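Arginine kinase (Cydia pomonella granulosis virus, PDB 6VVG) is, despite its name, a viral protein kinase (PK-1) that probably phosphorylates serine and threonine with ATP and whose activity relies on side-to-side dimerisation. Local coordinates at residues A[178-183]-A[226-231]; A[62-67]-A[89-94]; A[124-129]-A[266-271]. All coordinates share one frame; numbering follows the deposited sequence.

Interaction 1. Residues A[178-183]-A[226-231]; sequences VYFSPE and IEPKDM
The chain at Val178-Phe180 runs past the turn at Ile226-Met231 without exchanging a hydrogen bond, the CA atoms of Val178 and Met231, and likewise those of Phe180 and Pro228, staying 7.2 Å apart. Side chains bridge the interval in two patches. In the first, Phe180 and Pro228 lie alongside each other and point the same way, with CE2 of the ring 3.9 Å from Pro228 CG. A chi1 of -77° sets Phe180 CG beside the backbone N and swings the ring to the proline, and chi2 near 12° turns its CD2-CE2 side that way. In the second, Val178 turns CG1 to two partners, 4.4 Å from Ile226 CG2 and 4.3 Å from Met231 SD, while Met231 CE comes to 4.2 Å from Val178 CA. The turn has its own brace: Glu227 N donates to Asp230 OD2 (3.1 Å), meeting the carboxylate on its anti side and close to its plane. Tyr235 OH and Tyr211 OH take up the carbonyls of Phe180 and Val178. Beyond Phe180, Ser181 caps the short helix 182-185, and Glu183 pairs with Arg264. A Ser-Pro-Glu sequence closing the activation segment, its glutamate salt-bridged to a C-lobe arginine, corresponds to the APE motif of protein kinases; the residues just before it form the P+1 loop, packed here on the start of the helix usually called alpha G.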
loop_
_atom_site.group_PDB
_atom_site.type_symbol
_atom_site.label_atom_id
_atom_site.label_comp_id
_atom_site.label_asym_id
_atom_site.label_seq_id
_atom_site.Cartn_x
_atom_site.Cartn_y
_atom_site.Cartn_z
ATOM N N VAL A 178 19.774 -8.804 11.918
ATOM C CA VAL A 178 21.018 -8.083 12.163
ATOM C C VAL A 178 20.996 -6.701 11.521
ATOM O O VAL A 178 21.951 -5.927 11.662
ATOM C CB VAL A 178 22.239 -8.882 11.672
ATOM C CG1 VAL A 178 22.446 -10.132 12.523
ATOM C CG2 VAL A 178 22.086 -9.255 10.200
ATOM N N TYR A 179 19.920 -6.380 10.810
ATOM C CA TYR A 179 19.704 -5.031 10.308
ATOM C C TYR A 179 18.636 -4.285 11.096
ATOM O O TYR A 179 18.290 -3.156 10.729
ATOM C CB TYR A 179 19.322 -5.065 8.821
ATOM C CG TYR A 179 20.473 -5.341 7.868
ATOM C CD1 TYR A 179 20.821 -6.643 7.529
ATOM C CD2 TYR A 179 21.198 -4.301 7.297
ATOM C CE1 TYR A 179 21.864 -6.904 6.656
ATOM C CE2 TYR A 179 22.247 -4.553 6.425
ATOM C CZ TYR A 179 22.573 -5.857 6.107
ATOM O OH TYR A 179 23.611 -6.114 5.239
ATOM N N PHE A 180 18.110 -4.879 12.168
ATOM C CA PHE A 180 17.025 -4.261 12.923
ATOM C C PHE A 180 17.527 -3.048 13.699
ATOM O O PHE A 180 18.513 -3.139 14.435
ATOM C CB PHE A 180 16.416 -5.256 13.915
ATOM C CG PHE A 180 15.492 -6.275 13.308
ATOM C CD1 PHE A 180 15.414 -6.457 11.942
ATOM C CD2 PHE A 180 14.709 -7.071 14.131
ATOM C CE1 PHE A 180 14.564 -7.410 11.402
ATOM C CE2 PHE A 180 13.860 -8.023 13.598
ATOM C CZ PHE A 180 13.789 -8.193 12.232
ATOM N N SER A 181 16.824 -1.922 13.572
ATOM C CA SER A 181 17.121 -0.753 14.384
ATOM C C SER A 181 16.663 -0.971 15.824
ATOM O O SER A 181 15.825 -1.835 16.094
ATOM C CB SER A 181 16.428 0.478 13.814
ATOM O OG SER A 181 15.035 0.443 14.085
ATOM N N PRO A 182 17.198 -0.191 16.772
ATOM C CA PRO A 182 16.691 -0.294 18.154
ATOM C C PRO A 182 15.179 -0.175 18.222
ATOM O O PRO A 182 14.526 -0.883 18.999
ATOM C CB PRO A 182 17.389 0.870 18.877
ATOM C CG PRO A 182 18.648 1.115 18.075
ATOM C CD PRO A 182 18.259 0.828 16.634
ATOM N N GLU A 183 14.604 0.702 17.399
ATOM C CA GLU A 183 13.165 0.941 17.440
ATOM C C GLU A 183 12.387 -0.258 16.914
ATOM O O GLU A 183 11.330 -0.603 17.456
ATOM C CB GLU A 183 12.834 2.197 16.635
ATOM C CG GLU A 183 13.346 3.501 17.249
ATOM C CD GLU A 183 14.861 3.618 17.224
ATOM O OE1 GLU A 183 15.480 3.167 16.236
ATOM O OE2 GLU A 183 15.434 4.155 18.196
ATOM N N ILE A 226 20.331 -15.947 16.534
ATOM C CA ILE A 226 20.373 -14.562 16.983
ATOM C C ILE A 226 18.964 -13.985 16.976
ATOM O O ILE A 226 18.227 -14.108 15.989
ATOM C CB ILE A 226 21.322 -13.738 16.101
ATOM C CG1 ILE A 226 21.662 -12.412 16.781
ATOM C CG2 ILE A 226 20.696 -13.469 14.740
ATOM C CD1 ILE A 226 22.506 -12.550 18.029
ATOM N N GLU A 227 18.585 -13.351 18.082
ATOM C CA GLU A 227 17.240 -12.833 18.248
ATOM C C GLU A 227 17.261 -11.317 18.385
ATOM O O GLU A 227 18.269 -10.738 18.806
ATOM C CB GLU A 227 16.566 -13.442 19.483
ATOM C CG GLU A 227 16.292 -14.935 19.369
ATOM C CD GLU A 227 15.306 -15.273 18.262
ATOM O OE1 GLU A 227 14.811 -14.343 17.591
ATOM O OE2 GLU A 227 15.020 -16.473 18.064
ATOM N N PRO A 228 16.157 -10.649 18.036
ATOM C CA PRO A 228 16.153 -9.174 18.104
ATOM C C PRO A 228 16.712 -8.595 19.400
ATOM O O PRO A 228 17.497 -7.636 19.360
ATOM C CB PRO A 228 14.662 -8.840 17.920
ATOM C CG PRO A 228 14.169 -9.927 16.972
ATOM C CD PRO A 228 14.919 -11.187 17.428
ATOM N N LYS A 229 16.302 -9.123 20.554
ATOM C CA LYS A 229 16.752 -8.560 21.819
ATOM C C LYS A 229 18.226 -8.840 22.080
ATOM O O LYS A 229 18.848 -8.124 22.869
ATOM C CB LYS A 229 15.891 -9.101 22.961
ATOM C CG LYS A 229 14.515 -8.447 23.053
ATOM C CD LYS A 229 14.621 -6.986 23.465
ATOM C CE LYS A 229 13.294 -6.253 23.284
ATOM N NZ LYS A 229 12.261 -6.683 24.279
ATOM N N ASP A 230 18.799 -9.856 21.431
ATOM C CA ASP A 230 20.236 -10.084 21.528
ATOM C C ASP A 230 21.039 -8.985 20.844
ATOM O O ASP A 230 22.230 -8.828 21.134
ATOM C CB ASP A 230 20.605 -11.434 20.910
ATOM C CG ASP A 230 20.002 -12.605 21.656
ATOM O OD1 ASP A 230 20.042 -12.603 22.903
ATOM O OD2 ASP A 230 19.490 -13.531 20.990
ATOM N N MET A 231 20.421 -8.229 19.933
ATOM C CA MET A 231 21.146 -7.163 19.255
ATOM C C MET A 231 21.381 -5.973 20.176
ATOM O O MET A 231 22.386 -5.268 20.028
ATOM C CB MET A 231 20.383 -6.705 18.011
ATOM C CG MET A 231 20.215 -7.756 16.928
ATOM S SD MET A 231 21.751 -8.546 16.418
ATOM C CE MET A 231 22.732 -7.137 15.899
#

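Interaction 2. Residues A[62-67]-A[89-94]; sequences DVHILM and LIMDYV. With AMP (adenosine monophosphate), chain C.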
loop_
_atom_site.group_PDB
_atom_site.type_symbol
_atom_site.label_atom_id
_atom_site.label_comp_id
_atom_site.label_asym_id
_atom_site.label_seq_id
_atom_site.Cartn_x
_atom_site.Cartn_y
_atom_site.Cartn_z
ATOM N N ASP A 62 2.768 -1.864 -5.108
ATOM C CA ASP A 62 2.749 -0.405 -5.068
ATOM C C ASP A 62 4.143 0.180 -5.256
ATOM O O ASP A 62 4.314 1.182 -5.962
ATOM C CB ASP A 62 2.158 0.083 -3.745
ATOM C CG ASP A 62 0.766 -0.453 -3.494
ATOM O OD1 ASP A 62 0.614 -1.687 -3.423
ATOM O OD2 ASP A 62 -0.175 0.361 -3.365
ATOM N N VAL A 63 5.149 -0.411 -4.610
ATOM C CA VAL A 63 6.495 0.150 -4.679
ATOM C C VAL A 63 6.975 0.187 -6.125
ATOM O O VAL A 63 7.519 1.194 -6.590
ATOM C CB VAL A 63 7.460 -0.640 -3.778
ATOM C CG1 VAL A 63 8.885 -0.144 -3.984
ATOM C CG2 VAL A 63 7.044 -0.507 -2.320
ATOM N N HIS A 64 6.781 -0.912 -6.856
ATOM C CA HIS A 64 7.144 -0.921 -8.271
ATOM C C HIS A 64 6.453 0.217 -9.010
ATOM O O HIS A 64 7.096 0.996 -9.723
ATOM C CB HIS A 64 6.771 -2.258 -8.916
ATOM C CG HIS A 64 7.613 -3.411 -8.472
ATOM N ND1 HIS A 64 8.851 -3.681 -9.014
ATOM C CD2 HIS A 64 7.385 -4.378 -7.554
ATOM C CE1 HIS A 64 9.354 -4.758 -8.438
ATOM N NE2 HIS A 64 8.485 -5.199 -7.548
ATOM N N ILE A 65 5.132 0.322 -8.849
ATOM C CA ILE A 65 4.360 1.318 -9.587
ATOM C C ILE A 65 4.752 2.723 -9.152
ATOM O O ILE A 65 5.062 3.586 -9.983
ATOM C CB ILE A 65 2.852 1.081 -9.391
ATOM C CG1 ILE A 65 2.444 -0.299 -9.907
ATOM C CG2 ILE A 65 2.053 2.185 -10.078
ATOM C CD1 ILE A 65 2.860 -0.583 -11.327
ATOM N N LEU A 66 4.726 2.979 -7.843
ATOM C CA LEU A 66 5.010 4.323 -7.351
ATOM C C LEU A 66 6.376 4.805 -7.820
ATOM O O LEU A 66 6.551 5.990 -8.126
ATOM C CB LEU A 66 4.931 4.346 -5.827
ATOM C CG LEU A 66 3.535 4.259 -5.212
ATOM C CD1 LEU A 66 3.630 4.126 -3.693
ATOM C CD2 LEU A 66 2.705 5.469 -5.599
ATOM N N MET A 67 7.356 3.904 -7.891
ATOM C CA MET A 67 8.722 4.261 -8.249
ATOM C C MET A 67 9.042 3.948 -9.706
ATOM O O MET A 67 10.219 3.834 -10.068
ATOM C CB MET A 67 9.704 3.539 -7.326
ATOM C CG MET A 67 9.363 3.642 -5.845
ATOM S SD MET A 67 8.998 5.329 -5.323
ATOM C CE MET A 67 10.551 6.141 -5.699
ATOM N N LEU A 89 5.462 -11.867 -10.893
ATOM C CA LEU A 89 5.956 -10.524 -11.168
ATOM C C LEU A 89 7.041 -10.629 -12.231
ATOM O O LEU A 89 8.069 -11.274 -12.004
ATOM C CB LEU A 89 6.510 -9.854 -9.911
ATOM C CG LEU A 89 5.550 -9.390 -8.819
ATOM C CD1 LEU A 89 5.016 -10.582 -8.059
ATOM C CD2 LEU A 89 6.261 -8.419 -7.886
ATOM N N ILE A 90 6.817 -10.007 -13.385
ATOM C CA ILE A 90 7.795 -9.981 -14.470
ATOM C C ILE A 90 8.397 -8.584 -14.509
ATOM O O ILE A 90 7.701 -7.605 -14.812
ATOM C CB ILE A 90 7.175 -10.362 -15.820
ATOM C CG1 ILE A 90 6.593 -11.776 -15.743
ATOM C CG2 ILE A 90 8.220 -10.272 -16.922
ATOM C CD1 ILE A 90 5.875 -12.220 -17.000
ATOM N N MET A 91 9.691 -8.494 -14.209
ATOM C CA MET A 91 10.388 -7.231 -14.026
ATOM C C MET A 91 11.658 -7.220 -14.867
ATOM O O MET A 91 12.085 -8.244 -15.408
ATOM C CB MET A 91 10.739 -7.008 -12.548
ATOM C CG MET A 91 11.664 -8.084 -11.975
ATOM S SD MET A 91 12.000 -7.878 -10.215
ATOM C CE MET A 91 10.337 -7.842 -9.551
ATOM N N ASP A 92 12.261 -6.040 -14.973
ATOM C CA ASP A 92 13.519 -5.917 -15.692
ATOM C C ASP A 92 14.616 -6.714 -14.991
ATOM O O ASP A 92 14.604 -6.883 -13.768
ATOM C CB ASP A 92 13.950 -4.452 -15.781
ATOM C CG ASP A 92 13.276 -3.701 -16.911
ATOM O OD1 ASP A 92 12.873 -4.335 -17.907
ATOM O OD2 ASP A 92 13.160 -2.463 -16.802
ATOM N N TYR A 93 15.567 -7.211 -15.784
ATOM C CA TYR A 93 16.869 -7.639 -15.286
ATOM C C TYR A 93 17.797 -6.433 -15.372
ATOM O O TYR A 93 18.031 -5.914 -16.467
ATOM C CB TYR A 93 17.417 -8.809 -16.107
ATOM C CG TYR A 93 18.724 -9.375 -15.587
ATOM C CD1 TYR A 93 19.910 -8.660 -15.702
ATOM C CD2 TYR A 93 18.771 -10.625 -14.980
ATOM C CE1 TYR A 93 21.102 -9.168 -15.223
ATOM C CE2 TYR A 93 19.962 -11.143 -14.503
ATOM C CZ TYR A 93 21.123 -10.410 -14.627
ATOM O OH TYR A 93 22.312 -10.918 -14.154
ATOM N N VAL A 94 18.314 -5.976 -14.231
ATOM C CA VAL A 94 19.104 -4.755 -14.194
ATOM C C VAL A 94 20.586 -5.016 -13.950
ATOM O O VAL A 94 21.422 -4.252 -14.448
ATOM C CB VAL A 94 18.550 -3.767 -13.145
ATOM C CG1 VAL A 94 17.142 -3.313 -13.525
ATOM C CG2 VAL A 94 18.565 -4.398 -11.762
HETATM P P AMP C . 15.075 -10.912 -4.796
HETATM O O1P AMP C . 15.495 -11.240 -3.381
HETATM O O2P AMP C . 15.806 -9.660 -5.218
HETATM O O3P AMP C . 13.566 -10.895 -4.843
HETATM O "O5'" AMP C . 15.546 -12.075 -5.777
HETATM C "C5'" AMP C . 16.597 -12.958 -5.412
HETATM C "C4'" AMP C . 17.881 -12.634 -6.137
HETATM O "O4'" AMP C . 17.652 -12.612 -7.574
HETATM C "C3'" AMP C . 18.493 -11.271 -5.851
HETATM O "O3'" AMP C . 19.204 -11.228 -4.625
HETATM C "C2'" AMP C . 19.370 -11.058 -7.075
HETATM O "O2'" AMP C . 20.546 -11.850 -6.998
HETATM C "C1'" AMP C . 18.467 -11.622 -8.172
HETATM N N9 AMP C . 17.591 -10.575 -8.727
HETATM C C8 AMP C . 16.438 -10.197 -8.167
HETATM N N7 AMP C . 15.915 -9.226 -8.916
HETATM C C5 AMP C . 16.750 -9.001 -9.940
HETATM C C6 AMP C . 16.685 -8.115 -10.990
HETATM N N6 AMP C . 15.707 -7.116 -11.371
HETATM N N1 AMP C . 17.654 -8.080 -11.892
HETATM C C2 AMP C . 18.708 -8.923 -11.775
HETATM N N3 AMP C . 18.776 -9.797 -10.742
HETATM C C4 AMP C . 17.790 -9.829 -9.825
#
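The His64 imidazole and the Met91 side chain cross at about a right angle, the methyl CE pressing to 3.4 Å from His64 CE1, a tight contact. Leu89 crosses the histidine just as steeply, and its CD2 lies 3.9 Å from His64 NE2. The ring's rotation is held by a hydrogen bond between ND1 and the carbonyl of Ile74. Met91 has CG between its backbone N and carbonyl carbon (chi1 61°) and, extended at chi2, bends at its last torsion, so that CE meets the histidine while SD lies 4.0 Å from AMP N6. Met91, directly before the hinge residues that bond the adenine, is at the gatekeeper position. In the hinge, Asp92 O accepts a weak bond from AMP N6, Val94 N gives a straighter one to N1 (3.2 Å, 164°), and the Tyr93 ring has AMP C2 3.6 Å above its centre. His64 also meets the Tyr161 ring and touches Leu76, a grouping consistent with the regulatory spine of kinases. Helix 59-66, the alpha C helix, packs against strand 87-92 and the edge strand 76-82 of the N-lobe sheet; at Asp62 and Ile65 it also touches Ser58 of the second subunit.

Interaction 3. Residues A[124-129]-A[266-271]; sequences TLVTAL and STYDEI
Val126 projects from its helix toward Tyr268 and Ile271, CG1 bearing mainly on the tyrosine and CG2 on the isoleucine. Val126 CG1 lies 3.7 Å from Tyr268 CD1, approaching the ring obliquely, and Val126 CG2 lies 3.6 Å from Ile271 CG2. The fork is set by chi1 near 169°, which puts CG1 opposite the backbone N and CG2 beside it. Tyr268 leaves its helix alongside the neighbouring one rather than straight at it; with its CG likewise opposite the backbone N (chi1 167°), the ring swings over to Val126 and its hydroxyl reaches on toward Thr127. A water joins the two hydroxyls, 2.6 Å from Tyr268 OH and 2.6 Å from Thr127 OG1, and lies in the plane of the tyrosine ring at its edge. Thr127 OG1 is also bonded to Ile123 O within its own helix. This is packing inside the helical C-lobe of the kinase fold: the long helix 115-133, usually called alpha E, meets the first turn of the short helix 268-272 near the end of the chain. That first turn is held in place by capping. Thr267 is the N-cap, its OG1 accepting from Glu270 N (3.2 Å, 159°) while passing its own proton to Glu270 OE1 (2.9 Å). Ser266 N also donates to Glu270 OE1, at 3.0 Å, from the opposite face of the carboxylate, so two donors grip that one oxygen. Farther out, Ile271 packs on Phe252 and Met256 of helix 247-256 and on Trp196 of helix 192-208, while Leu125 and Leu129, neighbours of Val126, rest on Val199 of that same helix 192-208.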
loop_
_atom_site.group_PDB
_atom_site.type_symbol
_atom_site.label_atom_id
_atom_site.label_comp_id
_atom_site.label_asym_id
_atom_site.label_seq_id
_atom_site.Cartn_x
_atom_site.Cartn_y
_atom_site.Cartn_z
ATOM N N THR A 124 23.064 8.012 -3.570
ATOM C CA THR A 124 21.995 7.468 -4.398
ATOM C C THR A 124 20.979 6.712 -3.553
ATOM O O THR A 124 19.766 6.895 -3.705
ATOM C CB THR A 124 22.589 6.552 -5.471
ATOM O OG1 THR A 124 23.557 7.278 -6.238
ATOM C CG2 THR A 124 21.502 6.019 -6.394
ATOM N N LEU A 125 21.460 5.849 -2.656
ATOM C CA LEU A 125 20.556 5.055 -1.829
ATOM C C LEU A 125 19.670 5.948 -0.970
ATOM O O LEU A 125 18.454 5.741 -0.888
ATOM C CB LEU A 125 21.364 4.102 -0.951
ATOM C CG LEU A 125 20.596 3.265 0.071
ATOM C CD1 LEU A 125 19.580 2.386 -0.625
ATOM C CD2 LEU A 125 21.568 2.438 0.900
ATOM N N VAL A 126 20.270 6.942 -0.312
ATOM C CA VAL A 126 19.505 7.841 0.549
ATOM C C VAL A 126 18.467 8.596 -0.268
ATOM O O VAL A 126 17.302 8.719 0.130
ATOM C CB VAL A 126 20.456 8.804 1.284
ATOM C CG1 VAL A 126 19.673 9.918 1.968
ATOM C CG2 VAL A 126 21.314 8.034 2.285
ATOM N N THR A 127 18.877 9.113 -1.429
ATOM C CA THR A 127 17.957 9.853 -2.284
ATOM C C THR A 127 16.818 8.965 -2.763
ATOM O O THR A 127 15.654 9.383 -2.767
ATOM C CB THR A 127 18.714 10.437 -3.475
ATOM O OG1 THR A 127 19.649 11.420 -3.014
ATOM C CG2 THR A 127 17.756 11.067 -4.473
ATOM N N ALA A 128 17.135 7.736 -3.174
ATOM C CA ALA A 128 16.108 6.828 -3.670
ATOM C C ALA A 128 15.125 6.463 -2.566
ATOM O O ALA A 128 13.905 6.504 -2.765
ATOM C CB ALA A 128 16.757 5.572 -4.248
ATOM N N LEU A 129 15.637 6.093 -1.391
ATOM C CA LEU A 129 14.748 5.735 -0.292
ATOM C C LEU A 129 13.896 6.926 0.132
ATOM O O LEU A 129 12.718 6.765 0.472
ATOM C CB LEU A 129 15.555 5.201 0.888
ATOM C CG LEU A 129 16.104 3.782 0.720
ATOM C CD1 LEU A 129 17.029 3.413 1.876
ATOM C CD2 LEU A 129 14.975 2.767 0.598
ATOM N N SER A 266 18.701 10.229 11.822
ATOM C CA SER A 266 17.520 9.387 11.688
ATOM C C SER A 266 16.517 9.936 10.684
ATOM O O SER A 266 15.412 9.393 10.564
ATOM C CB SER A 266 16.841 9.214 13.048
ATOM O OG SER A 266 16.459 10.472 13.579
ATOM N N THR A 267 16.872 10.997 9.967
ATOM C CA THR A 267 15.997 11.608 8.982
ATOM C C THR A 267 16.772 11.835 7.692
ATOM O O THR A 267 18.005 11.870 7.683
ATOM C CB THR A 267 15.433 12.949 9.473
ATOM O OG1 THR A 267 16.507 13.884 9.633
ATOM C CG2 THR A 267 14.706 12.779 10.796
ATOM N N TYR A 268 16.029 12.003 6.596
ATOM C CA TYR A 268 16.659 12.305 5.314
ATOM C C TYR A 268 17.547 13.538 5.413
ATOM O O TYR A 268 18.708 13.521 4.989
ATOM C CB TYR A 268 15.593 12.518 4.238
ATOM C CG TYR A 268 16.132 13.137 2.964
ATOM C CD1 TYR A 268 16.932 12.404 2.102
ATOM C CD2 TYR A 268 15.848 14.456 2.628
ATOM C CE1 TYR A 268 17.427 12.956 0.936
ATOM C CE2 TYR A 268 16.345 15.021 1.462
ATOM C CZ TYR A 268 17.133 14.264 0.621
ATOM O OH TYR A 268 17.628 14.819 -0.539
ATOM N N ASP A 269 17.010 14.626 5.972
ATOM C CA ASP A 269 17.740 15.891 5.983
ATOM C C ASP A 269 19.020 15.782 6.802
ATOM O O ASP A 269 20.060 16.334 6.419
ATOM C CB ASP A 269 16.845 17.004 6.527
ATOM C CG ASP A 269 15.860 17.518 5.492
ATOM O OD1 ASP A 269 16.312 18.106 4.488
ATOM O OD2 ASP A 269 14.638 17.333 5.677
ATOM N N GLU A 270 18.965 15.080 7.933
ATOM C CA GLU A 270 20.172 14.873 8.727
ATOM C C GLU A 270 21.217 14.107 7.928
ATOM O O GLU A 270 22.391 14.492 7.884
ATOM C CB GLU A 270 19.834 14.124 10.014
ATOM C CG GLU A 270 19.242 14.981 11.112
ATOM C CD GLU A 270 18.715 14.153 12.265
ATOM O OE1 GLU A 270 18.000 13.159 12.010
ATOM O OE2 GLU A 270 19.016 14.494 13.427
ATOM N N ILE A 271 20.800 13.016 7.284
ATOM C CA ILE A 271 21.746 12.175 6.555
ATOM C C ILE A 271 22.374 12.954 5.408
ATOM O O ILE A 271 23.602 13.019 5.274
ATOM C CB ILE A 271 21.043 10.904 6.043
ATOM C CG1 ILE A 271 20.517 10.073 7.215
ATOM C CG2 ILE A 271 21.988 10.081 5.176
ATOM C CD1 ILE A 271 19.508 9.014 6.805
HETATM O O HOH W 1 19.264 13.915 -2.278
#

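Overall arrangement
The three contacts are spread over both lobes of one kinase domain. Interaction 2 closes first along the chain, within the N-lobe, uniting the alpha C helix with the five-stranded sheet and the hinge that holds the adenine. Strand 87-92 is followed in the chain by helix 115-133, where interaction 3 opens; its nearest atoms are about 4 Å from those of interaction 2, without touching, and the centres lie 21 Å apart. Interaction 1 is nested inside the long loop that interaction 3 closes, with centres 22 Å apart; helix 192-208 borders both. Interactions 1 and 2 fall on opposite sides of the chain's centre, 29 Å between centres, separating the P+1 region from the nucleotide pocket.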